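PDB 1AXD: glutathione s-transferase I from Zea mays, which catalyses the transfer of glutathione onto electrophilic compounds, herbicides among them, and so probably serves in their detoxification. Local coordinates for residues K4-V9 and V54-D59; L14-T19 and D164-S169; L46-F51 and D61-E66. All coordinates share one frame; numbering follows the deposited sequence.

Interaction 1: K4-V9 and V54-D59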
ATOM      1  N   LYS A   4     -14.495  15.895   8.133  1.00 34.62           N
ATOM      2  CA  LYS A   4     -13.524  16.215   9.180  1.00 34.97           C
ATOM      3  C   LYS A   4     -12.343  15.313   9.039  1.00 32.55           C
ATOM      4  O   LYS A   4     -12.513  14.104   9.068  1.00 33.35           O
ATOM      5  CB  LYS A   4     -14.103  16.019  10.584  1.00 38.46           C
ATOM      6  CG  LYS A   4     -15.540  16.459  10.784  1.00 48.91           C
ATOM      7  CD  LYS A   4     -15.740  17.919  10.483  1.00 57.81           C
ATOM      8  CE  LYS A   4     -17.217  18.263  10.509  1.00 64.71           C
ATOM      9  NZ  LYS A   4     -17.457  19.624   9.948  1.00 70.10           N
ATOM     10  N   LEU A   5     -11.157  15.886   8.864  1.00 30.30           N
ATOM     11  CA  LEU A   5      -9.925  15.113   8.746  1.00 28.01           C
ATOM     12  C   LEU A   5      -9.281  15.103  10.117  1.00 28.08           C
ATOM     13  O   LEU A   5      -8.951  16.158  10.635  1.00 26.22           O
ATOM     14  CB  LEU A   5      -8.994  15.742   7.700  1.00 25.60           C
ATOM     15  CG  LEU A   5      -7.656  15.074   7.365  1.00 22.71           C
ATOM     16  CD1 LEU A   5      -7.861  13.644   6.796  1.00 19.96           C
ATOM     17  CD2 LEU A   5      -6.946  15.957   6.329  1.00 21.68           C
ATOM     18  N   TYR A   6      -9.122  13.922  10.700  1.00 26.53           N
ATOM     19  CA  TYR A   6      -8.555  13.795  12.029  1.00 26.84           C
ATOM     20  C   TYR A   6      -7.083  13.582  12.070  1.00 30.40           C
ATOM     21  O   TYR A   6      -6.591  12.660  11.432  1.00 33.00           O
ATOM     22  CB  TYR A   6      -9.265  12.671  12.767  1.00 28.17           C
ATOM     23  CG  TYR A   6     -10.726  12.955  13.007  1.00 27.73           C
ATOM     24  CD1 TYR A   6     -11.115  13.795  14.042  1.00 28.62           C
ATOM     25  CD2 TYR A   6     -11.719  12.378  12.212  1.00 26.87           C
ATOM     26  CE1 TYR A   6     -12.444  14.057  14.294  1.00 30.23           C
ATOM     27  CE2 TYR A   6     -13.064  12.636  12.454  1.00 30.14           C
ATOM     28  CZ  TYR A   6     -13.413  13.478  13.506  1.00 33.06           C
ATOM     29  OH  TYR A   6     -14.725  13.740  13.819  1.00 39.74           O
ATOM     30  N   GLY A   7      -6.384  14.412  12.838  1.00 30.79           N
ATOM     31  CA  GLY A   7      -4.945  14.286  12.967  1.00 26.68           C
ATOM     32  C   GLY A   7      -4.256  15.628  13.084  1.00 29.18           C
ATOM     33  O   GLY A   7      -4.799  16.635  12.666  1.00 32.87           O
ATOM     34  N   ALA A   8      -3.055  15.630  13.656  1.00 28.68           N
ATOM     35  CA  ALA A   8      -2.265  16.848  13.817  1.00 28.87           C
ATOM     36  C   ALA A   8      -1.509  17.129  12.535  1.00 29.46           C
ATOM     37  O   ALA A   8      -0.795  16.259  12.076  1.00 28.77           O
ATOM     38  CB  ALA A   8      -1.298  16.682  15.003  1.00 25.77           C
ATOM     39  N   VAL A   9      -1.582  18.358  12.024  1.00 33.17           N
ATOM     40  CA  VAL A   9      -0.918  18.759  10.768  1.00 33.64           C
ATOM     41  C   VAL A   9       0.558  18.455  10.646  1.00 33.63           C
ATOM     42  O   VAL A   9       1.102  18.561   9.559  1.00 32.29           O
ATOM     43  CB  VAL A   9      -1.111  20.272  10.460  1.00 31.41           C
ATOM     44  CG1 VAL A   9      -2.595  20.660  10.541  1.00 29.91           C
ATOM     45  CG2 VAL A   9      -0.268  21.127  11.415  1.00 32.23           C
ATOM     46  N   VAL A  54      -3.827   8.049  13.479  1.00 25.58           N
ATOM     47  CA  VAL A  54      -4.260   9.075  12.530  1.00 24.07           C
ATOM     48  C   VAL A  54      -3.526   8.866  11.248  1.00 21.67           C
ATOM     49  O   VAL A  54      -2.402   8.391  11.281  1.00 26.08           O
ATOM     50  CB  VAL A  54      -3.987  10.516  13.062  1.00 23.46           C
ATOM     51  CG1 VAL A  54      -4.800  10.780  14.345  1.00 17.22           C
ATOM     52  CG2 VAL A  54      -2.485  10.721  13.331  1.00 23.36           C
ATOM     53  N   PRO A  55      -4.094   9.296  10.108  1.00 20.97           N
ATOM     54  CA  PRO A  55      -5.382   9.978   9.932  1.00 19.29           C
ATOM     55  C   PRO A  55      -6.622   9.145   9.977  1.00 18.27           C
ATOM     56  O   PRO A  55      -6.542   7.927   9.923  1.00 18.88           O
ATOM     57  CB  PRO A  55      -5.228  10.611   8.555  1.00 16.69           C
ATOM     58  CG  PRO A  55      -4.493   9.549   7.817  1.00 20.44           C
ATOM     59  CD  PRO A  55      -3.416   9.139   8.809  1.00 20.48           C
ATOM     60  N   ALA A  56      -7.758   9.834  10.045  1.00 16.62           N
ATOM     61  CA  ALA A  56      -9.090   9.255  10.055  1.00 16.06           C
ATOM     62  C   ALA A  56      -9.984  10.307   9.407  1.00 19.34           C
ATOM     63  O   ALA A  56      -9.791  11.486   9.677  1.00 18.45           O
ATOM     64  CB  ALA A  56      -9.528   8.956  11.497  1.00 10.41           C
ATOM     65  N   LEU A  57     -10.880   9.910   8.506  1.00 22.33           N
ATOM     66  CA  LEU A  57     -11.780  10.869   7.858  1.00 26.74           C
ATOM     67  C   LEU A  57     -13.235  10.539   8.106  1.00 30.41           C
ATOM     68  O   LEU A  57     -13.597   9.367   8.142  1.00 26.31           O
ATOM     69  CB  LEU A  57     -11.540  10.939   6.343  1.00 28.99           C
ATOM     70  CG  LEU A  57     -12.342  12.035   5.609  1.00 28.83           C
ATOM     71  CD1 LEU A  57     -11.514  13.318   5.490  1.00 22.72           C
ATOM     72  CD2 LEU A  57     -12.756  11.562   4.213  1.00 31.41           C
ATOM     73  N   GLN A  58     -14.058  11.565   8.266  1.00 33.39           N
ATOM     74  CA  GLN A  58     -15.478  11.366   8.488  1.00 35.07           C
ATOM     75  C   GLN A  58     -16.284  12.164   7.529  1.00 35.80           C
ATOM     76  O   GLN A  58     -16.127  13.379   7.468  1.00 34.55           O
ATOM     77  CB  GLN A  58     -15.866  11.757   9.908  1.00 36.13           C
ATOM     78  CG  GLN A  58     -17.351  11.594  10.185  1.00 43.72           C
ATOM     79  CD  GLN A  58     -17.754  12.149  11.534  1.00 49.42           C
ATOM     80  OE1 GLN A  58     -16.919  12.607  12.301  1.00 49.39           O
ATOM     81  NE2 GLN A  58     -19.044  12.102  11.829  1.00 51.02           N
ATOM     82  N   ASP A  59     -17.109  11.485   6.744  1.00 36.28           N
ATOM     83  CA  ASP A  59     -17.980  12.154   5.795  1.00 37.69           C
ATOM     84  C   ASP A  59     -19.350  11.785   6.216  1.00 36.66           C
ATOM     85  O   ASP A  59     -19.799  10.701   5.893  1.00 34.21           O
ATOM     86  CB  ASP A  59     -17.715  11.677   4.366  1.00 40.92           C
ATOM     87  CG  ASP A  59     -18.266  12.633   3.318  1.00 42.33           C
ATOM     88  OD1 ASP A  59     -18.866  13.672   3.692  1.00 46.82           O
ATOM     89  OD2 ASP A  59     -18.084  12.354   2.114  1.00 39.50           O
TER
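Tyr6 N donates to Ala56 O over 2.7 Å, and Lys4 and Gln58 exchange two bonds of 3.1 Å each, Lys4 N to Gln58 O and Gln58 N to Lys4 O. Only the return bond, Ala56 N to Tyr6 O, is weak. Above this antiparallel ladder Tyr6 OH donates to Gln58 OE1 at 2.9 Å, almost straight on to the carbonyl. A glutamine suits this place by its length and its amide, whose OE1 accepts from the phenol while NE2 donates to Gly60 O. With CG anti to the backbone N (chi1 179°) and the chain extended, the amide comes nearly coplanar with the phenol, 17° apart. On the same face the small Ala56 CB fits against Tyr6 CB at 3.9 Å. On the other, Leu5 CD1 meets Leu57 CD1, also at 3.9 Å. Gly7 has backbone angles that a side chain would hardly tolerate, and a CB would crowd Val54. Val54 precedes a cis Pro55, a hallmark of the thioredoxin fold in glutathione transferases, and its backbone bonds to the bound peptide. Strand 28-31 pairs in parallel with the other edge of strand 3-6; helices 14-24 and 67-78 cover the leucine face, while Arg48 makes a cation-pi contact with Tyr6 on the other.

Interaction 2: L14-T19 and D164-S169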
ATOM      1  N   LEU A  14      -1.146  12.708   7.335  1.00 20.35           N
ATOM      2  CA  LEU A  14      -2.379  13.479   7.290  1.00 22.13           C
ATOM      3  C   LEU A  14      -2.283  14.492   6.219  1.00 24.28           C
ATOM      4  O   LEU A  14      -3.307  14.866   5.649  1.00 28.77           O
ATOM      5  CB  LEU A  14      -2.611  14.185   8.614  1.00 22.92           C
ATOM      6  CG  LEU A  14      -2.022  13.442   9.793  1.00 29.07           C
ATOM      7  CD1 LEU A  14      -2.305  14.207  11.038  1.00 41.65           C
ATOM      8  CD2 LEU A  14      -2.610  12.067   9.913  1.00 35.31           C
ATOM      9  N   THR A  15      -1.075  14.984   5.955  1.00 24.42           N
ATOM     10  CA  THR A  15      -0.906  15.972   4.906  1.00 22.28           C
ATOM     11  C   THR A  15      -0.955  15.314   3.556  1.00 17.76           C
ATOM     12  O   THR A  15      -1.159  15.990   2.574  1.00 21.69           O
ATOM     13  CB  THR A  15       0.336  16.868   5.131  1.00 22.43           C
ATOM     14  OG1 THR A  15       1.507  16.063   5.322  1.00 34.00           O
ATOM     15  CG2 THR A  15       0.127  17.718   6.390  1.00 22.72           C
ATOM     16  N   ARG A  16      -0.834  13.996   3.502  1.00 17.95           N
ATOM     17  CA  ARG A  16      -0.958  13.294   2.226  1.00 20.25           C
ATOM     18  C   ARG A  16      -2.445  13.419   1.869  1.00 21.34           C
ATOM     19  O   ARG A  16      -2.771  13.701   0.732  1.00 22.09           O
ATOM     20  CB  ARG A  16      -0.546  11.817   2.369  1.00 15.98           C
ATOM     21  CG  ARG A  16      -0.523  11.050   1.050  1.00 19.79           C
ATOM     22  CD  ARG A  16       0.094   9.667   1.167  1.00 16.76           C
ATOM     23  NE  ARG A  16       1.489   9.683   1.616  1.00 22.36           N
ATOM     24  CZ  ARG A  16       1.916   9.121   2.745  1.00 23.28           C
ATOM     25  NH1 ARG A  16       1.064   8.502   3.546  1.00 26.02           N
ATOM     26  NH2 ARG A  16       3.196   9.156   3.069  1.00 26.73           N
ATOM     27  N   CYS A  17      -3.314  13.283   2.870  1.00 23.05           N
ATOM     28  CA  CYS A  17      -4.757  13.400   2.706  1.00 20.24           C
ATOM     29  C   CYS A  17      -5.122  14.813   2.391  1.00 22.41           C
ATOM     30  O   CYS A  17      -5.993  15.025   1.562  1.00 27.52           O
ATOM     31  CB  CYS A  17      -5.473  12.998   3.996  1.00 17.36           C
ATOM     32  SG  CYS A  17      -5.121  11.350   4.571  1.00 24.35           S
ATOM     33  N   ALA A  18      -4.507  15.778   3.079  1.00 20.10           N
ATOM     34  CA  ALA A  18      -4.796  17.193   2.844  1.00 16.14           C
ATOM     35  C   ALA A  18      -4.462  17.578   1.452  1.00 19.26           C
ATOM     36  O   ALA A  18      -5.172  18.378   0.878  1.00 27.77           O
ATOM     37  CB  ALA A  18      -4.059  18.075   3.864  1.00 18.45           C
ATOM     38  N   THR A  19      -3.426  16.977   0.872  1.00 17.59           N
ATOM     39  CA  THR A  19      -3.034  17.287  -0.499  1.00 18.41           C
ATOM     40  C   THR A  19      -4.124  16.916  -1.475  1.00 23.35           C
ATOM     41  O   THR A  19      -4.468  17.722  -2.320  1.00 29.56           O
ATOM     42  CB  THR A  19      -1.775  16.515  -0.911  1.00 18.42           C
ATOM     43  OG1 THR A  19      -0.765  16.687   0.083  1.00 18.10           O
ATOM     44  CG2 THR A  19      -1.246  17.033  -2.270  1.00 11.01           C
ATOM     45  N   ASP A 164       0.954  11.114  -8.322  1.00 16.21           N
ATOM     46  CA  ASP A 164       1.815  12.279  -8.143  1.00 13.44           C
ATOM     47  C   ASP A 164       1.621  12.990  -6.850  1.00 15.69           C
ATOM     48  O   ASP A 164       2.591  13.178  -6.142  1.00 17.90           O
ATOM     49  CB  ASP A 164       1.639  13.242  -9.303  1.00  8.83           C
ATOM     50  CG  ASP A 164       1.935  12.593 -10.623  1.00 15.96           C
ATOM     51  OD1 ASP A 164       3.117  12.564 -11.025  1.00 18.67           O
ATOM     52  OD2 ASP A 164       0.992  12.071 -11.250  1.00 18.10           O
ATOM     53  N   LEU A 165       0.380  13.362  -6.526  1.00 20.32           N
ATOM     54  CA  LEU A 165       0.055  14.070  -5.278  1.00 15.72           C
ATOM     55  C   LEU A 165       0.457  13.290  -4.057  1.00 15.72           C
ATOM     56  O   LEU A 165       0.843  13.888  -3.064  1.00 19.12           O
ATOM     57  CB  LEU A 165      -1.449  14.364  -5.175  1.00 16.82           C
ATOM     58  CG  LEU A 165      -2.246  15.268  -6.122  1.00 13.92           C
ATOM     59  CD1 LEU A 165      -1.343  16.380  -6.671  1.00 16.19           C
ATOM     60  CD2 LEU A 165      -2.830  14.460  -7.258  1.00 18.09           C
ATOM     61  N   ASN A 166       0.379  11.965  -4.126  1.00 15.53           N
ATOM     62  CA  ASN A 166       0.727  11.111  -2.994  1.00 14.98           C
ATOM     63  C   ASN A 166       2.178  11.215  -2.550  1.00 17.38           C
ATOM     64  O   ASN A 166       2.517  10.690  -1.501  1.00 20.15           O
ATOM     65  CB  ASN A 166       0.374   9.655  -3.312  1.00 13.54           C
ATOM     66  CG  ASN A 166      -1.097   9.328  -3.065  1.00 18.45           C
ATOM     67  OD1 ASN A 166      -1.911  10.212  -2.853  1.00 21.00           O
ATOM     68  ND2 ASN A 166      -1.429   8.036  -3.083  1.00 17.04           N
ATOM     69  N   HIS A 167       3.026  11.861  -3.353  1.00 19.08           N
ATOM     70  CA  HIS A 167       4.451  12.036  -3.043  1.00 14.89           C
ATOM     71  C   HIS A 167       4.762  13.383  -2.428  1.00 17.06           C
ATOM     72  O   HIS A 167       5.870  13.569  -1.977  1.00 18.13           O
ATOM     73  CB  HIS A 167       5.293  11.979  -4.319  1.00 12.00           C
ATOM     74  CG  HIS A 167       5.423  10.621  -4.934  1.00 13.65           C
ATOM     75  ND1 HIS A 167       4.526  10.130  -5.859  1.00 14.37           N
ATOM     76  CD2 HIS A 167       6.398   9.688  -4.826  1.00 13.19           C
ATOM     77  CE1 HIS A 167       4.942   8.953  -6.294  1.00 13.40           C
ATOM     78  NE2 HIS A 167       6.076   8.663  -5.683  1.00 16.84           N
ATOM     79  N   VAL A 168       3.830  14.330  -2.410  1.00 15.87           N
ATOM     80  CA  VAL A 168       4.192  15.633  -1.894  1.00 17.64           C
ATOM     81  C   VAL A 168       4.511  15.766  -0.449  1.00 21.28           C
ATOM     82  O   VAL A 168       5.596  16.245  -0.153  1.00 23.34           O
ATOM     83  CB  VAL A 168       3.266  16.798  -2.402  1.00 18.90           C
ATOM     84  CG1 VAL A 168       2.883  16.591  -3.872  1.00 13.85           C
ATOM     85  CG2 VAL A 168       2.056  16.991  -1.525  1.00 18.49           C
ATOM     86  N   SER A 169       3.640  15.290   0.450  1.00 23.14           N
ATOM     87  CA  SER A 169       3.858  15.419   1.900  1.00 21.67           C
ATOM     88  C   SER A 169       5.221  14.962   2.398  1.00 23.35           C
ATOM     89  O   SER A 169       5.773  15.612   3.273  1.00 25.05           O
ATOM     90  CB  SER A 169       2.741  14.745   2.698  1.00 16.10           C
ATOM     91  OG  SER A 169       2.705  13.358   2.435  1.00 19.17           O
TER
HETATM   92  O   HOH W   1      -2.311  13.232  -2.126  1.00 14.11           O
HETATM   93  O   HOH W   2       3.678  11.798   0.817  1.00 43.74           O
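Thr19 and Val168 meet tip to tip where helix 14-24 of the thioredoxin-like N-terminal domain packs on the helical C-terminal domain, the domain interface of the glutathione transferase fold. Val168 CG2 touches both branches of the threonine, lying 3.3 Å from Thr19 OG1 and 3.4 Å from Thr19 CG2. A threonine suits the place because its hydroxyl is satisfied within its own helix, so that both branches can pack against a buried valine: Thr19 OG1 donates to Thr15 O at 2.6 Å, and that carbonyl also accepts from Thr19 N, so two donors grip it. The methyl branch, Thr19 CG2, reaches on to Leu165 CB at 4.0 Å.

One turn earlier Thr15 lies against Ser169, with Thr15 OG1 close over Ser169 CB at 3.2 Å. The two hydroxyls do not bond to each other; Thr15 OG1 is bonded to Ser11 O and Ser169 OG to Trp12 O, so the threonine oxygen rests on the serine CB without bonding across the interface.

Arg16 leaves the helix with CG anti to the backbone N (chi1 -175°) and bends at chi3 (-60°). Its CB passes beside Ser169 OG, and the edge of its guanidinium faces Asn166 O, to which NE makes only a weak bond of 3.4 Å. A water accepting from Arg16 NE and donating to Asn166 O reinforces this link. Asn166 lies within the type I turn from Leu165 to Val168, and its carbonyl O receives both the water and the weak arginine bond. A second water spans the domains, donating to Arg16 O at 2.9 Å and to Asn166 OD1 at 3.1 Å.

Interaction 3: L46-F51 and D61-E66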
ATOM      1  N   LEU A  46     -11.594   5.555  18.590  1.00 28.65           N
ATOM      2  CA  LEU A  46     -11.601   4.156  18.168  1.00 28.68           C
ATOM      3  C   LEU A  46     -12.788   3.813  17.276  1.00 28.95           C
ATOM      4  O   LEU A  46     -12.758   2.787  16.619  1.00 29.17           O
ATOM      5  CB  LEU A  46     -11.553   3.227  19.381  1.00 23.51           C
ATOM      6  CG  LEU A  46     -10.230   3.351  20.129  1.00 23.83           C
ATOM      7  CD1 LEU A  46     -10.321   2.702  21.507  1.00 27.59           C
ATOM      8  CD2 LEU A  46      -9.098   2.732  19.295  1.00 19.85           C
ATOM      9  N   VAL A  47     -13.836   4.633  17.274  1.00 28.84           N
ATOM     10  CA  VAL A  47     -14.966   4.353  16.399  1.00 31.25           C
ATOM     11  C   VAL A  47     -14.663   4.876  15.021  1.00 34.26           C
ATOM     12  O   VAL A  47     -15.386   4.559  14.087  1.00 41.11           O
ATOM     13  CB  VAL A  47     -16.303   4.924  16.931  1.00 27.69           C
ATOM     14  CG1 VAL A  47     -16.594   4.359  18.325  1.00 28.05           C
ATOM     15  CG2 VAL A  47     -16.280   6.444  16.959  1.00 24.17           C
ATOM     16  N   ARG A  48     -13.598   5.672  14.899  1.00 35.11           N
ATOM     17  CA  ARG A  48     -13.168   6.220  13.609  1.00 32.05           C
ATOM     18  C   ARG A  48     -12.057   5.335  13.083  1.00 30.25           C
ATOM     19  O   ARG A  48     -12.123   4.917  11.946  1.00 31.09           O
ATOM     20  CB  ARG A  48     -12.677   7.655  13.767  1.00 28.34           C
ATOM     21  CG  ARG A  48     -13.646   8.547  14.511  1.00 27.24           C
ATOM     22  CD  ARG A  48     -13.037   9.898  14.714  1.00 29.16           C
ATOM     23  NE  ARG A  48     -13.742  10.698  15.707  1.00 30.73           N
ATOM     24  CZ  ARG A  48     -13.137  11.324  16.710  1.00 33.79           C
ATOM     25  NH1 ARG A  48     -11.822  11.237  16.859  1.00 37.30           N
ATOM     26  NH2 ARG A  48     -13.838  12.059  17.555  1.00 37.15           N
ATOM     27  N   ASN A  49     -11.063   5.032  13.915  1.00 26.52           N
ATOM     28  CA  ASN A  49      -9.968   4.154  13.515  1.00 22.27           C
ATOM     29  C   ASN A  49      -9.798   3.087  14.607  1.00 22.82           C
ATOM     30  O   ASN A  49      -9.312   3.402  15.692  1.00 19.84           O
ATOM     31  CB  ASN A  49      -8.673   4.952  13.321  1.00 18.01           C
ATOM     32  CG  ASN A  49      -7.579   4.153  12.608  1.00 19.11           C
ATOM     33  OD1 ASN A  49      -7.652   2.946  12.477  1.00 20.02           O
ATOM     34  ND2 ASN A  49      -6.556   4.849  12.151  1.00 22.12           N
ATOM     35  N   PRO A  50     -10.229   1.837  14.345  1.00 19.53           N
ATOM     36  CA  PRO A  50     -10.107   0.762  15.335  1.00 19.54           C
ATOM     37  C   PRO A  50      -8.706   0.458  15.707  1.00 20.55           C
ATOM     38  O   PRO A  50      -8.489  -0.170  16.725  1.00 25.87           O
ATOM     39  CB  PRO A  50     -10.773  -0.427  14.645  1.00 14.60           C
ATOM     40  CG  PRO A  50     -10.603  -0.127  13.178  1.00 15.03           C
ATOM     41  CD  PRO A  50     -10.897   1.346  13.126  1.00 15.68           C
ATOM     42  N   PHE A  51      -7.749   0.869  14.881  1.00 20.21           N
ATOM     43  CA  PHE A  51      -6.340   0.624  15.167  1.00 16.36           C
ATOM     44  C   PHE A  51      -5.716   1.809  15.904  1.00 16.75           C
ATOM     45  O   PHE A  51      -4.506   1.914  15.952  1.00 16.63           O
ATOM     46  CB  PHE A  51      -5.576   0.310  13.878  1.00 10.70           C
ATOM     47  CG  PHE A  51      -6.003  -0.975  13.202  1.00  9.02           C
ATOM     48  CD1 PHE A  51      -5.520  -2.203  13.636  1.00  9.31           C
ATOM     49  CD2 PHE A  51      -6.861  -0.953  12.105  1.00 12.81           C
ATOM     50  CE1 PHE A  51      -5.884  -3.391  12.987  1.00 11.12           C
ATOM     51  CE2 PHE A  51      -7.226  -2.133  11.453  1.00 11.12           C
ATOM     52  CZ  PHE A  51      -6.736  -3.355  11.896  1.00  6.05           C
ATOM     53  N   ASP A  61     -21.649  10.078   8.154  1.00 40.20           N
ATOM     54  CA  ASP A  61     -21.600   8.933   9.060  1.00 45.03           C
ATOM     55  C   ASP A  61     -20.584   7.933   8.563  1.00 43.54           C
ATOM     56  O   ASP A  61     -20.457   6.863   9.149  1.00 46.50           O
ATOM     57  CB  ASP A  61     -22.972   8.266   9.124  1.00 54.14           C
ATOM     58  CG  ASP A  61     -23.383   7.664   7.789  1.00 64.54           C
ATOM     59  OD1 ASP A  61     -23.735   8.443   6.873  1.00 69.57           O
ATOM     60  OD2 ASP A  61     -23.319   6.420   7.648  1.00 70.64           O
ATOM     61  N   LEU A  62     -19.921   8.251   7.456  1.00 39.08           N
ATOM     62  CA  LEU A  62     -18.915   7.379   6.871  1.00 36.22           C
ATOM     63  C   LEU A  62     -17.591   7.618   7.551  1.00 36.38           C
ATOM     64  O   LEU A  62     -17.179   8.766   7.678  1.00 35.54           O
ATOM     65  CB  LEU A  62     -18.803   7.653   5.365  1.00 33.43           C
ATOM     66  CG  LEU A  62     -17.800   6.833   4.552  1.00 31.50           C
ATOM     67  CD1 LEU A  62     -18.226   5.358   4.545  1.00 31.40           C
ATOM     68  CD2 LEU A  62     -17.722   7.371   3.117  1.00 26.82           C
ATOM     69  N   TYR A  63     -16.970   6.556   8.057  1.00 35.46           N
ATOM     70  CA  TYR A  63     -15.671   6.658   8.720  1.00 33.04           C
ATOM     71  C   TYR A  63     -14.620   5.971   7.897  1.00 28.49           C
ATOM     72  O   TYR A  63     -14.856   4.868   7.431  1.00 26.41           O
ATOM     73  CB  TYR A  63     -15.729   6.045  10.125  1.00 35.27           C
ATOM     74  CG  TYR A  63     -16.316   6.962  11.168  1.00 32.30           C
ATOM     75  CD1 TYR A  63     -15.685   8.151  11.499  1.00 34.75           C
ATOM     76  CD2 TYR A  63     -17.497   6.646  11.821  1.00 33.73           C
ATOM     77  CE1 TYR A  63     -16.214   9.003  12.451  1.00 36.91           C
ATOM     78  CE2 TYR A  63     -18.040   7.499  12.782  1.00 33.02           C
ATOM     79  CZ  TYR A  63     -17.393   8.677  13.088  1.00 34.23           C
ATOM     80  OH  TYR A  63     -17.916   9.549  14.020  1.00 38.31           O
ATOM     81  N   LEU A  64     -13.478   6.614   7.695  1.00 25.87           N
ATOM     82  CA  LEU A  64     -12.402   6.022   6.904  1.00 25.08           C
ATOM     83  C   LEU A  64     -11.071   6.216   7.564  1.00 27.06           C
ATOM     84  O   LEU A  64     -10.909   7.159   8.331  1.00 23.88           O
ATOM     85  CB  LEU A  64     -12.349   6.639   5.504  1.00 20.69           C
ATOM     86  CG  LEU A  64     -13.554   6.472   4.581  1.00 20.04           C
ATOM     87  CD1 LEU A  64     -13.430   7.435   3.411  1.00 18.71           C
ATOM     88  CD2 LEU A  64     -13.636   5.043   4.067  1.00 22.27           C
ATOM     89  N   PHE A  65     -10.134   5.317   7.279  1.00 25.08           N
ATOM     90  CA  PHE A  65      -8.785   5.401   7.810  1.00 22.23           C
ATOM     91  C   PHE A  65      -7.820   4.849   6.802  1.00 21.27           C
ATOM     92  O   PHE A  65      -8.261   4.221   5.854  1.00 20.06           O
ATOM     93  CB  PHE A  65      -8.646   4.747   9.191  1.00 22.91           C
ATOM     94  CG  PHE A  65      -9.160   3.348   9.269  1.00 25.53           C
ATOM     95  CD1 PHE A  65     -10.518   3.102   9.433  1.00 26.06           C
ATOM     96  CD2 PHE A  65      -8.280   2.271   9.245  1.00 29.33           C
ATOM     97  CE1 PHE A  65     -10.994   1.802   9.579  1.00 28.86           C
ATOM     98  CE2 PHE A  65      -8.745   0.956   9.391  1.00 29.18           C
ATOM     99  CZ  PHE A  65     -10.102   0.724   9.560  1.00 30.14           C
ATOM    100  N   GLU A  66      -6.524   5.068   7.031  1.00 19.16           N
ATOM    101  CA  GLU A  66      -5.430   4.691   6.131  1.00 16.50           C
ATOM    102  C   GLU A  66      -5.367   5.804   5.120  1.00 17.03           C
ATOM    103  O   GLU A  66      -6.272   5.936   4.316  1.00 18.47           O
ATOM    104  CB  GLU A  66      -5.643   3.328   5.459  1.00 15.95           C
ATOM    105  CG  GLU A  66      -5.200   2.137   6.298  1.00 14.36           C
ATOM    106  CD  GLU A  66      -3.698   2.095   6.533  1.00 18.51           C
ATOM    107  OE1 GLU A  66      -2.933   2.643   5.713  1.00 21.02           O
ATOM    108  OE2 GLU A  66      -3.267   1.495   7.535  1.00 20.57           O
TER
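The Phe65 ring carries the Asn49 amide and the Pro50 ring over its face. Asn49 OD1 stands 3.3 Å above the ring plane, offset toward the rim, and Pro50 CD lies 4.0 Å from the Phe65 centroid in a CH-pi contact. Phe51 joins at the rim: Phe65 CE2 comes to the edge of the Phe51 ring, 3.8 Å from Phe51 CD2. Over a face of the Tyr63 ring lies Val47 O, while Arg48 CA makes an off-centre CH-pi contact with that ring. Obliquely to it, the aliphatic Arg48 CG approaches Tyr63 CE1 at 3.3 Å, the extended arginine chain crossing the phenol.

Asn49 suits its place because its two amide atoms do separate work. OD1 accepts from Phe51 N at 3.2 Å, closing an Asx turn, and ND2 bonds to Gln53 O, so the two bonds fix the rotation of the amide, which lies at 25° to the Phe65 ring. The Phe51 N-H comes from well above the amide carbonyl plane. Phe65 itself holds CG between its backbone N and carbonyl carbon (chi1 52°), the crowded position, which turns the ring toward the loop. An alanine here would probably open a gap beneath Pro50 and leave the Asn49 amide and the Phe51 edge without the ring they pack on.

Residues 47-51 belong to the loop that follows helix 43-46, laid on strand 62-65, one of the two outer strands of the sheet within the chain. Together they form an edge of the thioredoxin-like N-terminal domain that faces the second subunit, Pro50 packing on Val144 and Phe65 on Val96 of that subunit. Within the chain, Arg48 touches Ala56 of strand 56-59, and Leu64 packs on helix 67-78.

How the interactions relate
Interactions 1 and 3 belong to one sheet: strand 56-59 lies between strands 3-6 and 62-65, with a probable hydrogen bond from Leu57 N to Leu64 O. Interaction 1 is buried and rests mainly on backbone hydrogen bonds. Interaction 3, farther out and partly exposed, has no hydrogen bond between its segments and relies on aromatic faces and aliphatic chains, close to the second subunit. Interaction 2, near the chain's centre, joins the two domains instead, with threonine, serine and valine side chains, an arginine and bridging waters. It meets interaction 1 through Leu14, which packs on Pro55, but does not touch interaction 3.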